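Local coordinates for protein L-serine ammonia-lyase (Rhizomucor miehei CAU432, PDB 5C3U) that belongs to the pyridoxal-phosphate dependent enzymes and holds pyridoxal-5'-phosphate in a pocket within a single chain, at residues A[69-75]-A[92-98]; A[82-87]-A[111-117]; A[167-172]-A[197-201]; A[202-208]-A[252-258]. All coordinates share one frame; numbering follows the deposited sequence. Where two conformers were deposited one is given.

Interaction 1: residues A[69-75]-A[92-98]; sequences TNIQFVC and LGVEAII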
loop_
_atom_site.group_PDB
_atom_site.type_symbol
_atom_site.label_atom_id
_atom_site.label_comp_id
_atom_site.label_asym_id
_atom_site.label_seq_id
_atom_site.Cartn_x
_atom_site.Cartn_y
_atom_site.Cartn_z
ATOM N N THR A 69 8.833 24.294 -10.366
ATOM C CA THR A 69 9.575 23.189 -10.919
ATOM C C THR A 69 11.092 23.262 -10.684
ATOM O O THR A 69 11.849 22.484 -11.267
ATOM C CB THR A 69 9.308 23.077 -12.430
ATOM O OG1 THR A 69 9.639 24.321 -13.049
ATOM C CG2 THR A 69 7.844 22.805 -12.689
ATOM N N ASN A 70 11.530 24.188 -9.838
ATOM C CA ASN A 70 12.949 24.252 -9.446
ATOM C C ASN A 70 13.260 23.484 -8.170
ATOM O O ASN A 70 14.393 23.506 -7.673
ATOM C CB ASN A 70 13.391 25.717 -9.290
ATOM C CG ASN A 70 13.443 26.445 -10.612
ATOM O OD1 ASN A 70 13.784 25.854 -11.632
ATOM N ND2 ASN A 70 13.091 27.732 -10.604
ATOM N N ILE A 71 12.248 22.813 -7.630
ATOM C CA ILE A 71 12.427 22.026 -6.415
ATOM C C ILE A 71 13.141 20.720 -6.721
ATOM O O ILE A 71 13.332 20.351 -7.884
ATOM C CB ILE A 71 11.077 21.715 -5.747
ATOM C CG1 ILE A 71 10.134 21.015 -6.754
ATOM C CG2 ILE A 71 10.485 22.992 -5.166
ATOM C CD1 ILE A 71 8.916 20.378 -6.119
ATOM N N GLN A 72 13.563 20.030 -5.666
ATOM C CA GLN A 72 14.062 18.671 -5.805
ATOM C C GLN A 72 13.174 17.823 -4.932
ATOM O O GLN A 72 12.935 18.191 -3.779
ATOM C CB GLN A 72 15.509 18.541 -5.314
ATOM C CG GLN A 72 16.519 19.417 -6.042
ATOM C CD GLN A 72 16.689 20.770 -5.376
ATOM O OE1 GLN A 72 16.719 20.867 -4.149
ATOM N NE2 GLN A 72 16.796 21.825 -6.183
ATOM N N PHE A 73 12.662 16.706 -5.456
ATOM C CA PHE A 73 12.000 15.769 -4.549
ATOM C C PHE A 73 13.074 14.848 -3.982
ATOM O O PHE A 73 13.966 14.449 -4.697
ATOM C CB PHE A 73 10.955 14.921 -5.278
ATOM C CG PHE A 73 9.686 15.655 -5.625
ATOM C CD1 PHE A 73 8.863 16.165 -4.620
ATOM C CD2 PHE A 73 9.268 15.761 -6.933
ATOM C CE1 PHE A 73 7.672 16.818 -4.936
ATOM C CE2 PHE A 73 8.075 16.416 -7.257
ATOM C CZ PHE A 73 7.287 16.951 -6.254
ATOM N N VAL A 74 12.989 14.525 -2.698
ATOM C CA VAL A 74 13.976 13.648 -2.064
ATOM C C VAL A 74 13.184 12.518 -1.420
ATOM O O VAL A 74 12.179 12.763 -0.735
ATOM C CB VAL A 74 14.798 14.412 -0.989
ATOM C CG1 VAL A 74 15.803 13.484 -0.306
ATOM C CG2 VAL A 74 15.510 15.615 -1.623
ATOM N N CYS A 75 13.618 11.279 -1.625
ATOM C CA CYS A 75 12.889 10.161 -1.045
ATOM C C CYS A 75 13.765 8.945 -0.829
ATOM O O CYS A 75 14.519 8.564 -1.722
ATOM C CB CYS A 75 11.684 9.795 -1.930
ATOM S SG CYS A 75 10.517 8.673 -1.123
ATOM N N LEU A 92 6.400 15.607 -14.053
ATOM C CA LEU A 92 6.295 17.013 -13.647
ATOM C C LEU A 92 7.477 17.890 -14.083
ATOM O O LEU A 92 7.426 19.115 -13.931
ATOM C CB LEU A 92 6.072 17.119 -12.128
ATOM C CG LEU A 92 4.787 16.433 -11.643
ATOM C CD1 LEU A 92 4.804 16.263 -10.126
ATOM C CD2 LEU A 92 3.532 17.178 -12.102
ATOM N N GLY A 93 8.527 17.274 -14.626
ATOM C CA GLY A 93 9.746 17.996 -15.016
ATOM C C GLY A 93 10.576 18.535 -13.853
ATOM O O GLY A 93 11.077 19.666 -13.909
ATOM N N VAL A 94 10.729 17.730 -12.801
ATOM C CA VAL A 94 11.372 18.155 -11.565
ATOM C C VAL A 94 12.515 17.197 -11.251
ATOM O O VAL A 94 12.448 16.018 -11.608
ATOM C CB VAL A 94 10.323 18.222 -10.422
ATOM C CG1 VAL A 94 10.903 17.821 -9.090
ATOM C CG2 VAL A 94 9.693 19.607 -10.369
ATOM N N GLU A 95 13.568 17.707 -10.622
ATOM C CA GLU A 95 14.664 16.866 -10.111
ATOM C C GLU A 95 14.237 15.922 -8.979
ATOM O O GLU A 95 13.486 16.309 -8.081
ATOM C CB GLU A 95 15.785 17.772 -9.598
ATOM C CG GLU A 95 17.189 17.214 -9.699
ATOM C CD GLU A 95 18.186 18.287 -10.113
ATOM O OE1 GLU A 95 18.204 19.372 -9.486
ATOM O OE2 GLU A 95 18.938 18.056 -11.084
ATOM N N ALA A 96 14.732 14.691 -9.002
ATOM C CA ALA A 96 14.471 13.771 -7.880
ATOM C C ALA A 96 15.786 13.160 -7.409
ATOM O O ALA A 96 16.657 12.793 -8.226
ATOM C CB ALA A 96 13.479 12.683 -8.270
ATOM N N ILE A 97 15.948 13.122 -6.094
ATOM C CA ILE A 97 17.088 12.489 -5.452
ATOM C C ILE A 97 16.516 11.286 -4.689
ATOM O O ILE A 97 15.729 11.451 -3.740
ATOM C CB ILE A 97 17.810 13.463 -4.468
ATOM C CG1 ILE A 97 18.347 14.692 -5.217
ATOM C CG2 ILE A 97 18.908 12.739 -3.691
ATOM C CD1 ILE A 97 18.317 15.964 -4.390
ATOM N N ILE A 98 16.937 10.093 -5.083
ATOM C CA ILE A 98 16.341 8.879 -4.559
ATOM C C ILE A 98 17.396 8.011 -3.862
ATOM O O ILE A 98 18.429 7.729 -4.451
ATOM C CB ILE A 98 15.654 8.070 -5.694
ATOM C CG1 ILE A 98 14.505 8.875 -6.324
ATOM C CG2 ILE A 98 15.189 6.710 -5.179
ATOM C CD1 ILE A 98 13.429 9.337 -5.354
HETATM O O HOH W 1 13.943 20.662 -10.319
#

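Interaction 2: residues A[82-87]-A[111-117]; sequences VLAVSY and SIRTDGS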
loop_
_atom_site.group_PDB
_atom_site.type_symbol
_atom_site.label_atom_id
_atom_site.label_comp_id
_atom_site.label_asym_id
_atom_site.label_seq_id
_atom_site.Cartn_x
_atom_site.Cartn_y
_atom_site.Cartn_z
ATOM N N VAL A 82 9.570 5.305 -3.614
ATOM C CA VAL A 82 10.630 5.894 -4.431
ATOM C C VAL A 82 10.285 5.745 -5.895
ATOM O O VAL A 82 10.536 6.656 -6.668
ATOM C CB VAL A 82 12.078 5.414 -4.113
ATOM C CG1 VAL A 82 12.425 5.760 -2.659
ATOM C CG2 VAL A 82 12.305 3.921 -4.409
ATOM N N LEU A 83 9.654 4.633 -6.266
ATOM C CA LEU A 83 9.272 4.460 -7.687
ATOM C C LEU A 83 8.223 5.500 -8.129
ATOM O O LEU A 83 8.273 6.012 -9.262
ATOM C CB LEU A 83 8.786 3.031 -7.944
ATOM C CG LEU A 83 9.928 2.012 -7.918
ATOM C CD1 LEU A 83 9.366 0.602 -7.744
ATOM C CD2 LEU A 83 10.705 2.110 -9.229
ATOM N N ALA A 84 7.259 5.785 -7.248
ATOM C CA ALA A 84 6.204 6.744 -7.522
ATOM C C ALA A 84 6.798 8.141 -7.618
ATOM O O ALA A 84 6.454 8.897 -8.531
ATOM C CB ALA A 84 5.122 6.704 -6.436
ATOM N N VAL A 85 7.707 8.467 -6.707
ATOM C CA VAL A 85 8.359 9.791 -6.722
ATOM C C VAL A 85 9.155 9.944 -8.035
ATOM O O VAL A 85 9.071 10.988 -8.703
ATOM C CB VAL A 85 9.253 9.990 -5.495
ATOM C CG1 VAL A 85 10.102 11.261 -5.616
ATOM C CG2 VAL A 85 8.372 10.081 -4.245
ATOM N N SER A 86 9.919 8.909 -8.388
ATOM C CA SER A 86 10.728 8.935 -9.640
ATOM C C SER A 86 9.847 9.187 -10.865
ATOM O O SER A 86 10.132 10.075 -11.705
ATOM C CB SER A 86 11.557 7.645 -9.759
ATOM O OG SER A 86 12.453 7.684 -10.856
ATOM N N TYR A 87 8.753 8.437 -10.954
ATOM C CA TYR A 87 7.782 8.614 -12.026
ATOM C C TYR A 87 7.183 10.018 -12.052
ATOM O O TYR A 87 7.136 10.651 -13.101
ATOM C CB TYR A 87 6.687 7.559 -11.945
ATOM C CG TYR A 87 5.612 7.767 -12.964
ATOM C CD1 TYR A 87 4.489 8.525 -12.665
ATOM C CD2 TYR A 87 5.747 7.262 -14.260
ATOM C CE1 TYR A 87 3.492 8.731 -13.601
ATOM C CE2 TYR A 87 4.756 7.483 -15.214
ATOM C CZ TYR A 87 3.638 8.209 -14.881
ATOM O OH TYR A 87 2.643 8.440 -15.804
ATOM N N SER A 111 14.701 1.291 -13.208
ATOM C CA SER A 111 13.532 2.134 -13.446
ATOM C C SER A 111 13.799 3.549 -13.000
ATOM O O SER A 111 13.414 4.503 -13.689
ATOM C CB SER A 111 12.300 1.614 -12.707
ATOM O OG SER A 111 11.846 0.426 -13.303
ATOM N N ILE A 112 14.430 3.679 -11.827
ATOM C CA ILE A 112 14.733 4.986 -11.266
ATOM C C ILE A 112 15.747 5.747 -12.124
ATOM O O ILE A 112 15.593 6.941 -12.369
ATOM C CB ILE A 112 15.205 4.871 -9.804
ATOM C CG1 ILE A 112 14.088 4.266 -8.943
ATOM C CG2 ILE A 112 15.637 6.233 -9.265
ATOM C CD1 ILE A 112 14.573 3.757 -7.610
ATOM N N ARG A 113 16.776 5.050 -12.593
ATOM C CA ARG A 113 17.754 5.657 -13.516
ATOM C C ARG A 113 17.127 6.060 -14.846
ATOM O O ARG A 113 17.378 7.155 -15.344
ATOM C CB ARG A 113 18.914 4.711 -13.794
ATOM C CG ARG A 113 19.880 4.516 -12.643
ATOM C CD ARG A 113 21.051 3.659 -13.116
ATOM N NE ARG A 113 21.580 2.815 -12.046
ATOM C CZ ARG A 113 21.359 1.505 -11.926
ATOM N NH1 ARG A 113 21.883 0.842 -10.904
ATOM N NH2 ARG A 113 20.623 0.850 -12.823
ATOM N N THR A 114 16.307 5.183 -15.410
ATOM C CA THR A 114 15.624 5.476 -16.673
ATOM C C THR A 114 14.744 6.728 -16.581
ATOM O O THR A 114 14.628 7.476 -17.544
ATOM C CB THR A 114 14.800 4.265 -17.138
ATOM O OG1 THR A 114 15.697 3.184 -17.436
ATOM C CG2 THR A 114 13.931 4.601 -18.368
ATOM N N ASP A 115 14.146 6.967 -15.410
ATOM C CA ASP A 115 13.314 8.139 -15.177
ATOM C C ASP A 115 14.146 9.421 -15.158
ATOM O O ASP A 115 13.606 10.519 -15.257
ATOM C CB ASP A 115 12.605 8.015 -13.811
ATOM C CG ASP A 115 11.391 7.095 -13.845
ATOM O OD1 ASP A 115 10.826 6.881 -14.935
ATOM O OD2 ASP A 115 10.978 6.600 -12.762
ATOM N N GLY A 116 15.454 9.274 -14.999
ATOM C CA GLY A 116 16.361 10.417 -14.902
ATOM C C GLY A 116 16.604 10.913 -13.482
ATOM O O GLY A 116 17.192 11.992 -13.282
ATOM N N SER A 117 16.159 10.138 -12.489
ATOM C CA SER A 117 16.421 10.474 -11.094
ATOM C C SER A 117 17.887 10.275 -10.755
ATOM O O SER A 117 18.575 9.488 -11.401
ATOM C CB SER A 117 15.605 9.591 -10.155
ATOM O OG SER A 117 14.230 9.690 -10.421
HETATM O O HOH W 2 12.684 11.173 -11.942
#

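Interaction 3: residues A[167-172]-A[197-201]; sequences LNDNPP and WKDVP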
loop_
_atom_site.group_PDB
_atom_site.type_symbol
_atom_site.label_atom_id
_atom_site.label_comp_id
_atom_site.label_asym_id
_atom_site.label_seq_id
_atom_site.Cartn_x
_atom_site.Cartn_y
_atom_site.Cartn_z
ATOM N N LEU A 167 -19.065 -0.347 -7.972
ATOM C CA LEU A 167 -19.987 -1.237 -7.266
ATOM C C LEU A 167 -21.435 -0.747 -7.317
ATOM O O LEU A 167 -22.282 -1.218 -6.545
ATOM C CB LEU A 167 -19.565 -1.417 -5.809
ATOM C CG LEU A 167 -18.268 -2.193 -5.560
ATOM C CD1 LEU A 167 -17.897 -2.063 -4.091
ATOM C CD2 LEU A 167 -18.431 -3.653 -5.969
ATOM N N ASN A 168 -21.699 0.212 -8.207
ATOM C CA ASN A 168 -23.064 0.713 -8.443
ATOM C C ASN A 168 -23.717 1.246 -7.173
ATOM O O ASN A 168 -24.899 1.015 -6.926
ATOM C CB ASN A 168 -23.934 -0.386 -9.073
ATOM C CG ASN A 168 -23.331 -0.959 -10.345
ATOM O OD1 ASN A 168 -23.144 -0.249 -11.328
ATOM N ND2 ASN A 168 -23.033 -2.258 -10.332
ATOM N N ASP A 169 -22.928 1.959 -6.368
ATOM C CA ASP A 169 -23.378 2.532 -5.093
ATOM C C ASP A 169 -23.871 1.512 -4.045
ATOM O O ASP A 169 -24.479 1.895 -3.048
ATOM C CB ASP A 169 -24.414 3.645 -5.344
ATOM C CG ASP A 169 -24.626 4.551 -4.133
ATOM O OD1 ASP A 169 -23.802 4.515 -3.187
ATOM O OD2 ASP A 169 -25.632 5.301 -4.127
ATOM N N ASN A 170 -23.581 0.227 -4.252
ATOM C CA ASN A 170 -23.859 -0.801 -3.242
ATOM C C ASN A 170 -22.673 -0.924 -2.298
ATOM O O ASN A 170 -21.626 -1.414 -2.713
ATOM C CB ASN A 170 -24.098 -2.180 -3.874
ATOM C CG ASN A 170 -25.315 -2.222 -4.776
ATOM O OD1 ASN A 170 -25.211 -2.562 -5.956
ATOM N ND2 ASN A 170 -26.474 -1.891 -4.226
ATOM N N PRO A 171 -22.834 -0.504 -1.031
ATOM C CA PRO A 171 -21.758 -0.655 -0.046
ATOM C C PRO A 171 -21.361 -2.119 0.150
ATOM O O PRO A 171 -22.240 -2.978 0.340
ATOM C CB PRO A 171 -22.375 -0.089 1.247
ATOM C CG PRO A 171 -23.858 -0.125 1.018
ATOM C CD PRO A 171 -24.021 0.146 -0.446
ATOM N N PRO A 172 -20.047 -2.417 0.117
ATOM C CA PRO A 172 -19.685 -3.812 0.307
ATOM C C PRO A 172 -19.723 -4.177 1.776
ATOM O O PRO A 172 -19.786 -3.293 2.631
ATOM C CB PRO A 172 -18.255 -3.884 -0.232
ATOM C CG PRO A 172 -17.704 -2.520 -0.038
ATOM C CD PRO A 172 -18.870 -1.557 -0.128
ATOM N N TRP A 197 -20.516 6.057 3.329
ATOM C CA TRP A 197 -20.391 4.627 3.528
ATOM C C TRP A 197 -19.728 4.423 4.839
ATOM O O TRP A 197 -18.796 3.620 4.974
ATOM C CB TRP A 197 -19.548 4.020 2.417
ATOM C CG TRP A 197 -20.306 3.752 1.154
ATOM C CD1 TRP A 197 -21.593 4.177 0.817
ATOM C CD2 TRP A 197 -19.834 3.006 -0.011
ATOM N NE1 TRP A 197 -21.932 3.745 -0.435
ATOM C CE2 TRP A 197 -20.931 3.038 -0.987
ATOM C CE3 TRP A 197 -18.663 2.332 -0.332
ATOM C CZ2 TRP A 197 -20.830 2.420 -2.218
ATOM C CZ3 TRP A 197 -18.570 1.714 -1.585
ATOM C CH2 TRP A 197 -19.633 1.750 -2.501
ATOM N N LYS A 198 -20.249 5.139 5.830
ATOM C CA LYS A 198 -19.650 5.245 7.152
ATOM C C LYS A 198 -19.712 3.948 7.943
ATOM O O LYS A 198 -19.009 3.806 8.945
ATOM C CB LYS A 198 -20.334 6.359 7.948
ATOM C CG LYS A 198 -20.284 7.729 7.292
ATOM C CD LYS A 198 -21.406 8.613 7.818
ATOM C CE LYS A 198 -21.060 9.247 9.158
ATOM N NZ LYS A 198 -20.527 10.628 8.985
ATOM N N ASP A 199 -20.535 3.009 7.481
ATOM C CA ASP A 199 -20.737 1.730 8.162
ATOM C C ASP A 199 -19.964 0.556 7.565
ATOM O O ASP A 199 -19.959 -0.526 8.140
ATOM C CB ASP A 199 -22.237 1.401 8.224
ATOM C CG ASP A 199 -23.046 2.505 8.904
ATOM O OD1 ASP A 199 -22.627 2.967 9.986
ATOM O OD2 ASP A 199 -24.094 2.917 8.353
ATOM N N VAL A 200 -19.303 0.778 6.427
ATOM C CA VAL A 200 -18.487 -0.254 5.765
ATOM C C VAL A 200 -17.234 -0.546 6.607
ATOM O O VAL A 200 -16.413 0.349 6.819
ATOM C CB VAL A 200 -18.114 0.177 4.323
ATOM C CG1 VAL A 200 -17.135 -0.795 3.679
ATOM C CG2 VAL A 200 -19.358 0.316 3.457
ATOM N N PRO A 201 -17.098 -1.784 7.123
ATOM C CA PRO A 201 -15.909 -2.160 7.898
ATOM C C PRO A 201 -14.678 -2.193 7.010
ATOM O O PRO A 201 -14.770 -2.595 5.849
ATOM C CB PRO A 201 -16.198 -3.598 8.363
ATOM C CG PRO A 201 -17.633 -3.862 8.041
ATOM C CD PRO A 201 -18.033 -2.909 6.957
#

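Interaction 4: residues A[202-208]-A[252-258]; sequences VIAVETH and PVVPFAV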
loop_
_atom_site.group_PDB
_atom_site.type_symbol
_atom_site.label_atom_id
_atom_site.label_comp_id
_atom_site.label_asym_id
_atom_site.label_seq_id
_atom_site.Cartn_x
_atom_site.Cartn_y
_atom_site.Cartn_z
ATOM N N VAL A 202 -13.555 -1.746 7.548
ATOM C CA VAL A 202 -12.279 -1.902 6.872
ATOM C C VAL A 202 -11.495 -2.919 7.691
ATOM O O VAL A 202 -11.343 -2.766 8.904
ATOM C CB VAL A 202 -11.498 -0.566 6.753
ATOM C CG1 VAL A 202 -10.164 -0.796 6.065
ATOM C CG2 VAL A 202 -12.319 0.475 6.003
ATOM N N ILE A 203 -11.044 -3.989 7.038
ATOM C CA ILE A 203 -10.186 -4.930 7.693
ATOM C C ILE A 203 -8.769 -4.485 7.377
ATOM O O ILE A 203 -8.341 -4.489 6.207
ATOM C CB ILE A 203 -10.512 -6.376 7.265
ATOM C CG1 ILE A 203 -11.963 -6.655 7.651
ATOM C CG2 ILE A 203 -9.581 -7.365 7.959
ATOM C CD1 ILE A 203 -12.664 -7.617 6.735
ATOM N N ALA A 204 -8.067 -4.076 8.432
ATOM C CA ALA A 204 -6.731 -3.494 8.324
ATOM C C ALA A 204 -5.723 -4.602 8.562
ATOM O O ALA A 204 -5.542 -5.030 9.687
ATOM C CB ALA A 204 -6.550 -2.378 9.354
ATOM N N VAL A 205 -5.022 -5.041 7.509
ATOM C CA VAL A 205 -4.184 -6.231 7.620
ATOM C C VAL A 205 -2.689 -5.897 7.681
ATOM O O VAL A 205 -2.198 -5.089 6.914
ATOM C CB VAL A 205 -4.484 -7.263 6.498
ATOM C CG1 VAL A 205 -4.403 -6.619 5.119
ATOM C CG2 VAL A 205 -3.538 -8.456 6.591
ATOM N N GLU A 206 -1.983 -6.549 8.599
ATOM C CA GLU A 206 -0.539 -6.427 8.764
ATOM C C GLU A 206 0.008 -7.851 8.866
ATOM O O GLU A 206 -0.763 -8.814 8.904
ATOM C CB GLU A 206 -0.221 -5.663 10.076
ATOM C CG GLU A 206 -0.477 -4.155 10.029
ATOM C CD GLU A 206 -0.266 -3.466 11.378
ATOM O OE1 GLU A 206 -0.918 -3.877 12.374
ATOM O OE2 GLU A 206 0.550 -2.510 11.444
ATOM N N THR A 207 1.326 -7.988 8.889
ATOM C CA THR A 207 1.934 -9.282 9.195
ATOM C C THR A 207 2.442 -9.225 10.616
ATOM O O THR A 207 2.728 -8.137 11.114
ATOM C CB THR A 207 3.119 -9.651 8.271
ATOM O OG1 THR A 207 4.181 -8.704 8.443
ATOM C CG2 THR A 207 2.672 -9.741 6.798
ATOM N N HIS A 208 2.595 -10.388 11.254
ATOM C CA HIS A 208 3.003 -10.427 12.663
ATOM C C HIS A 208 4.334 -9.760 12.889
ATOM O O HIS A 208 4.566 -9.182 13.945
ATOM C CB HIS A 208 3.050 -11.865 13.172
ATOM C CG HIS A 208 1.715 -12.557 13.144
ATOM N ND1 HIS A 208 1.525 -13.745 12.545
ATOM C CD2 HIS A 208 0.490 -12.193 13.689
ATOM C CE1 HIS A 208 0.232 -14.112 12.672
ATOM N NE2 HIS A 208 -0.400 -13.159 13.366
ATOM N N PRO A 252 -15.703 1.824 11.849
ATOM C CA PRO A 252 -15.478 0.393 12.103
ATOM C C PRO A 252 -14.227 -0.130 11.404
ATOM O O PRO A 252 -14.196 -0.241 10.171
ATOM C CB PRO A 252 -16.736 -0.277 11.526
ATOM C CG PRO A 252 -17.312 0.712 10.572
ATOM C CD PRO A 252 -16.986 2.060 11.163
ATOM N N VAL A 253 -13.195 -0.408 12.183
ATOM C CA VAL A 253 -11.946 -0.936 11.635
ATOM C C VAL A 253 -11.586 -2.188 12.411
ATOM O O VAL A 253 -11.643 -2.204 13.651
ATOM C CB VAL A 253 -10.784 0.086 11.702
ATOM C CG1 VAL A 253 -9.466 -0.553 11.247
ATOM C CG2 VAL A 253 -11.088 1.313 10.843
ATOM N N VAL A 254 -11.243 -3.253 11.691
ATOM C CA VAL A 254 -10.834 -4.502 12.336
ATOM C C VAL A 254 -9.346 -4.731 12.040
ATOM O O VAL A 254 -9.003 -5.032 10.895
ATOM C CB VAL A 254 -11.662 -5.703 11.821
ATOM C CG1 VAL A 254 -11.214 -7.011 12.466
ATOM C CG2 VAL A 254 -13.154 -5.479 12.044
ATOM N N PRO A 255 -8.459 -4.540 13.042
ATOM C CA PRO A 255 -7.056 -4.845 12.815
ATOM C C PRO A 255 -6.877 -6.363 12.809
ATOM O O PRO A 255 -7.456 -7.073 13.648
ATOM C CB PRO A 255 -6.349 -4.230 14.037
ATOM C CG PRO A 255 -7.372 -3.368 14.711
ATOM C CD PRO A 255 -8.682 -4.039 14.410
ATOM N N PHE A 256 -6.136 -6.865 11.836
ATOM C CA PHE A 256 -5.882 -8.287 11.754
ATOM C C PHE A 256 -4.444 -8.524 11.305
ATOM O O PHE A 256 -3.890 -7.747 10.531
ATOM C CB PHE A 256 -6.878 -8.937 10.793
ATOM C CG PHE A 256 -7.022 -10.418 10.982
ATOM C CD1 PHE A 256 -7.836 -10.931 11.998
ATOM C CD2 PHE A 256 -6.349 -11.303 10.155
ATOM C CE1 PHE A 256 -7.970 -12.303 12.178
ATOM C CE2 PHE A 256 -6.477 -12.674 10.327
ATOM C CZ PHE A 256 -7.282 -13.176 11.340
ATOM N N ALA A 257 -3.819 -9.570 11.819
ATOM C CA ALA A 257 -2.443 -9.865 11.432
ATOM C C ALA A 257 -2.336 -11.280 10.908
ATOM O O ALA A 257 -2.935 -12.184 11.469
ATOM C CB ALA A 257 -1.498 -9.664 12.607
ATOM N N VAL A 258 -1.602 -11.449 9.806
ATOM C CA VAL A 258 -1.316 -12.755 9.213
ATOM C C VAL A 258 0.199 -13.047 9.238
ATOM O O VAL A 258 1.015 -12.140 9.428
ATOM C CB VAL A 258 -1.846 -12.848 7.758
ATOM C CG1 VAL A 258 -3.329 -12.498 7.672
ATOM C CG2 VAL A 258 -1.021 -11.973 6.810
HETATM O O HOH W 3 -3.678 -13.222 13.812
#

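Interaction 1: residues A[69-75]-A[92-98]
Ile97 turns CG1 to the side of its own backbone N (chi1 -61°), and with chi2 near 147° its CD1 settles between the side chains of Gln72 and Val74, 3.9 Å from Gln72 CB and 4.0 Å from Val74 CG2. On the face that carries Phe73 and Cys75, a chi1 of -74° lays the Phe73 ring next to Val94; the two side chains cross nearly at right angles and Phe73 CD2 comes within 3.4 Å of Val94 CG1, a tight meeting. The other branch of Val94, CG2, rests on Thr69 CA and Ile71 CG1. Between the strands run three backbone hydrogen bonds: Phe73 N to Glu95 O (2.8 Å), Ile97 N to Phe73 O (2.8 Å) and Cys75 N to Ile97 O (3.0 Å). Where the strands begin to part, a water accepts from Glu95 N and donates to Thr69 O, bridging the segments. Helix 52-67 covers Phe73 through Cys60 and Ala63, and Ile142 continues the sheet beyond Val74. Strand 72-75, helix 79-92 and strand 95-100 thus form a parallel beta-alpha-beta unit at the middle of a four-stranded sheet, as in the smaller domain of fold-type II pyridoxal-phosphate enzymes.

Interaction 2: residues A[82-87]-A[111-117]
Ser86 and Asp115 make the polar centre of this helix-to-helix contact. With OG trans to its own N (chi1 -174°), Ser86 sends its hydroxyl across the gap and donates to Asp115 OD2 at 2.6 Å, meeting the lone pair that faces away from the other carboxylate oxygen. The hydroxyl of Ser117 sits 2.7 Å from the same Ser86 OG, so two side chains of the 111-117 segment converge on this hydroxyl. A water donates to Ser86 O and lies 2.6 Å from Ser117 OG, adding a water-mediated link between the segments. Asp115 OD1 forms a salt bridge with Arg90, one helical turn past Ser86, which would probably help keep the carboxylate charged and in place.

Apolar contacts fill the part of the interface toward the start of the 82-87 segment. Val82 CG2 meets Ile112 CD1 at 3.9 Å, the two side chains crossing at a slant, while Leu83 runs about perpendicular to Ile112 and puts CD2 against Ile112 CG1 and, at 3.9 Å, Ser111 CB. Ile112 CG2 also lies beside Ser86 OG, so the apolar and polar parts of the interface meet there.

Backbone bonds shape the end of the second helix: Gly116 N reaches Arg113 O at 2.9 Å and Ser117 N reaches Ile112 O at 3.2 Å. This turn holds Ser117 beside Ser86. Both helices touch Ile98 of strand 95-100, and their pairing is that of neighbouring helices on one face of an open alpha/beta sheet, the second closed by a Schellman motif.

Interaction 3: residues A[167-172]-A[197-201]
Trp197 and Pro171 meet in a CH-pi interaction: Pro171 CA stands over the six-membered ring, 3.8 Å from its centroid and 10° off the ring normal. A chi1 of -82° puts Trp197 CG beside its backbone N and turns the six-membered ring against Pro171. Pro172 crosses the indole at about a right angle, CD approaching Trp197 CZ3 to 3.6 Å. Val200 completes the apolar patch, its CG2 packed against Pro171 CB at 3.8 Å and lying 3.7 Å from Pro172 O.

The polar link is slight. Trp197 NE1 makes a weak hydrogen bond to Asp169 OD1, 3.4 Å long and bent to 141° at the hydrogen. The carboxylate is almost coplanar with the indole and meets it at the ring edge. The same Asp169 OD1 has a long, weak ion pair with Lys164.

Within each loop a turn sets the approach: a type I' turn from Leu167 to Asn170, and a type I turn from Trp197 to Val200. Val200 O is bound by His251, and Leu167 and Pro172 rest on Val308. Packing of prolines against an indole and a valine, rather than strong polar bonds, therefore joins the loops that lead into the adjacent strands 174-178 and 202-207.

Interaction 4: residues A[202-208]-A[252-258]
Pro252 opens the pairing, its O accepting a hydrogen bond from Val202 N at 3.1 Å. Val253 carries CG1 to within 3.9 Å of Ala204 CB, on the face that Phe213 covers. Val254 bonds through both its N and its O: the N donates to Val202 O and the O accepts from Ala204 N, each at 2.8 Å. Pro255, without an N-H, falls where the parallel pattern needs none here; its CA makes a CA-H...O contact with Ala204 O. Phe256 repeats this pair of hydrogen bonds, N to Ala204 O and O from Glu206 N, and rests its CB on Ile203 CG2. Ala257 CB meets His208 CD2 at 3.4 Å, and a water donates to Ala257 O. Val258 N donates to Glu206 O (2.9 Å) and Val258 O accepts from His208 N. A chi1 of -63° folds the His208 imidazole back, so that Val258 O also lies over one ring face. The carboxylate of Glu206, whose side chain is about 8 Å from the bound pyridoxal-5'-phosphate, accepts from Phe213 N and Gln214 N. Strand 253-258 thus ends the six-stranded sheet on its parallel side, with 202-207 as inner neighbour, as in the larger domain of fold-type II enzymes.

Interactions 1 and 2 share the smaller-sheet region: Val82 and Val85 of interaction 2 pack on Ile98 and Phe73 of interaction 1, so the same beta-alpha-beta unit takes part in both. Interactions 3 and 4 adjoin at one end of the six-stranded sheet, where the loops of interaction 3 lead into its strands and Pro252 lies against Lys198 and Asp199. The centres of interactions 1 and 4 are about 34 Å apart, on opposite sides of the chain's centre. Both are parallel strand pairs built on backbone bonds. Interaction 2 is buried, with hydroxyls and a carboxylate set within apolar packing; interactions 1, 3 and 4 are partly buried, and interaction 3, between loops, depends on an indole and prolines.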